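Local coordinates for GGDEF and EAL domain-containing protein (Vibrio cholerae O1 str. 2010EL-1786, PDB 6PWK) that binds the second messenger c-di-GMP and probably acts as a LapD-type receptor in a circuit that controls large adhesins and biofilm formation, at residues Q259-E264 with H294-N299. Sequence-based numbering, arbitrary orientation.
Sequences QLEKGE and HLSVAN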
loop_
_atom_site.group_PDB
_atom_site.type_symbol
_atom_site.label_atom_id
_atom_site.label_comp_id
_atom_site.label_asym_id
_atom_site.label_seq_id
_atom_site.Cartn_x
_atom_site.Cartn_y
_atom_site.Cartn_z
ATOM N N GLN A 259 -1.092 -21.379 26.538
ATOM C CA GLN A 259 -0.212 -21.705 27.657
ATOM C C GLN A 259 -0.567 -20.899 28.899
ATOM O O GLN A 259 -0.520 -21.421 30.019
ATOM C CB GLN A 259 1.246 -21.473 27.261
ATOM C CG GLN A 259 1.839 -22.576 26.401
ATOM C CD GLN A 259 1.962 -23.887 27.152
ATOM O OE1 GLN A 259 2.070 -23.907 28.378
ATOM N NE2 GLN A 259 1.942 -24.993 26.417
ATOM N N LEU A 260 -0.922 -19.624 28.727
ATOM C CA LEU A 260 -1.322 -18.818 29.876
ATOM C C LEU A 260 -2.668 -19.273 30.426
ATOM O O LEU A 260 -2.892 -19.236 31.642
ATOM C CB LEU A 260 -1.366 -17.339 29.494
ATOM C CG LEU A 260 -0.014 -16.690 29.192
ATOM C CD1 LEU A 260 -0.182 -15.209 28.895
ATOM C CD2 LEU A 260 0.949 -16.901 30.349
ATOM N N GLU A 261 -3.577 -19.709 29.548
ATOM C CA GLU A 261 -4.861 -20.226 30.011
ATOM C C GLU A 261 -4.689 -21.491 30.841
ATOM O O GLU A 261 -5.538 -21.799 31.685
ATOM C CB GLU A 261 -5.786 -20.493 28.822
ATOM C CG GLU A 261 -6.258 -19.239 28.097
ATOM C CD GLU A 261 -7.290 -18.457 28.886
ATOM O OE1 GLU A 261 -8.039 -19.080 29.668
ATOM O OE2 GLU A 261 -7.352 -17.219 28.722
ATOM N N LYS A 262 -3.600 -22.233 30.623
ATOM C CA LYS A 262 -3.319 -23.421 31.424
ATOM C C LYS A 262 -2.840 -23.086 32.829
ATOM O O LYS A 262 -2.460 -24.010 33.557
ATOM C CB LYS A 262 -2.285 -24.303 30.717
ATOM C CG LYS A 262 -2.770 -24.867 29.388
ATOM C CD LYS A 262 -2.035 -26.143 28.991
ATOM C CE LYS A 262 -0.587 -25.884 28.611
ATOM N NZ LYS A 262 0.066 -27.125 28.105
ATOM N N GLY A 263 -2.844 -21.813 33.217
ATOM C CA GLY A 263 -2.430 -21.417 34.551
ATOM C C GLY A 263 -1.009 -21.788 34.909
ATOM O O GLY A 263 -0.663 -21.801 36.093
ATOM N N GLU A 264 -0.172 -22.087 33.915
ATOM C CA GLU A 264 1.174 -22.573 34.194
ATOM C C GLU A 264 2.149 -21.427 34.430
ATOM O O GLU A 264 2.752 -21.323 35.503
ATOM C CB GLU A 264 1.660 -23.459 33.040
ATOM N N HIS A 294 -9.865 -13.320 26.204
ATOM C CA HIS A 294 -8.931 -13.860 27.186
ATOM C C HIS A 294 -8.459 -12.734 28.107
ATOM O O HIS A 294 -7.270 -12.452 28.238
ATOM C CB HIS A 294 -7.748 -14.545 26.506
ATOM C CG HIS A 294 -8.143 -15.617 25.538
ATOM N ND1 HIS A 294 -8.331 -15.373 24.195
ATOM C CD2 HIS A 294 -8.387 -16.936 25.719
ATOM C CE1 HIS A 294 -8.672 -16.497 23.589
ATOM N NE2 HIS A 294 -8.714 -17.459 24.491
ATOM N N LEU A 295 -9.414 -12.075 28.767
ATOM C CA LEU A 295 -9.080 -10.949 29.634
ATOM C C LEU A 295 -8.331 -11.395 30.882
ATOM O O LEU A 295 -7.591 -10.600 31.472
ATOM C CB LEU A 295 -10.352 -10.194 30.027
ATOM C CG LEU A 295 -11.151 -9.560 28.887
ATOM C CD1 LEU A 295 -12.473 -9.013 29.400
ATOM C CD2 LEU A 295 -10.341 -8.463 28.213
ATOM N N SER A 296 -8.504 -12.652 31.294
ATOM C CA SER A 296 -7.858 -13.128 32.513
ATOM C C SER A 296 -6.340 -13.128 32.376
ATOM O O SER A 296 -5.623 -12.841 33.342
ATOM C CB SER A 296 -8.367 -14.528 32.858
ATOM O OG SER A 296 -8.259 -15.395 31.743
ATOM N N VAL A 297 -5.831 -13.438 31.181
ATOM C CA VAL A 297 -4.395 -13.502 30.945
ATOM C C VAL A 297 -3.855 -12.245 30.281
ATOM O O VAL A 297 -2.658 -12.186 29.969
ATOM C CB VAL A 297 -4.034 -14.737 30.097
ATOM C CG1 VAL A 297 -4.569 -16.002 30.749
ATOM C CG2 VAL A 297 -4.580 -14.585 28.681
ATOM N N ALA A 298 -4.701 -11.235 30.057
ATOM C CA ALA A 298 -4.280 -10.066 29.289
ATOM C C ALA A 298 -3.159 -9.307 29.987
ATOM O O ALA A 298 -2.270 -8.754 29.328
ATOM C CB ALA A 298 -5.475 -9.148 29.038
ATOM N N ASN A 299 -3.180 -9.268 31.320
ATOM C CA ASN A 299 -2.136 -8.572 32.063
ATOM C C ASN A 299 -0.786 -9.271 31.984
ATOM O O ASN A 299 0.220 -8.684 32.393
ATOM C CB ASN A 299 -2.553 -8.404 33.526
ATOM C CG ASN A 299 -3.016 -9.705 34.154
ATOM O OD1 ASN A 299 -4.203 -10.032 34.132
ATOM N ND2 ASN A 299 -2.078 -10.454 34.722
#
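Leu-260 and Val-297 form the apolar part of this contact. Their side chains cross obliquely. CB of Leu-260 lies 3.7 Å from CG1 of Val-297, and CD1 of Leu-260 reaches on to 4.1 Å from CB of Val-297. Both residues are buried. Leu-260 also touches Leu-265 and Leu-300, and Val-297 also touches Ile-257, one turn earlier on the helix that carries Leu-260.

Glu-261 borders this pair on the more exposed side. Its chain bends at chi2 (-73°), which turns CD toward the other segment. The carboxylate then meets His-294 at the edge of the imidazole. OE2 of Glu-261 lies close to the ring plane, 3.2 Å from CD2 of His-294, and the carboxylate and ring planes are 61° apart. This is an approach to a ring carbon, not a hydrogen bond. The nearest ring nitrogen, NE2 of His-294, is 4.5 Å from OE2 of Glu-261. A positive charge on the imidazole, if present, could still attract the carboxylate. On the other side of the ring, ND1 of His-294 is hydrogen-bonded to the backbone O of Thr-290, which helps to fix the ring. Glu-261 also crosses Val-297 at about a right angle, with OE2 of Glu-261 3.7 Å from CG1 of Val-297. OG of Ser-296 stands 3.6 Å from the same OE2 of Glu-261, and no hydrogen bond joins the segments.

The contact packs the C-terminal end of helix 245-261 against the loop that links helix 281-292 to strand 301-305. Its centre lies about 31 Å from that of the chain, and the side chain of Leu-260 about 14 Å from a bound c-di-GMP. Helix 245-261 leads into strand 269-272, and helix 281-292 into its parallel neighbour 301-305. This is outer packing between successive units of the EAL alpha/beta barrel.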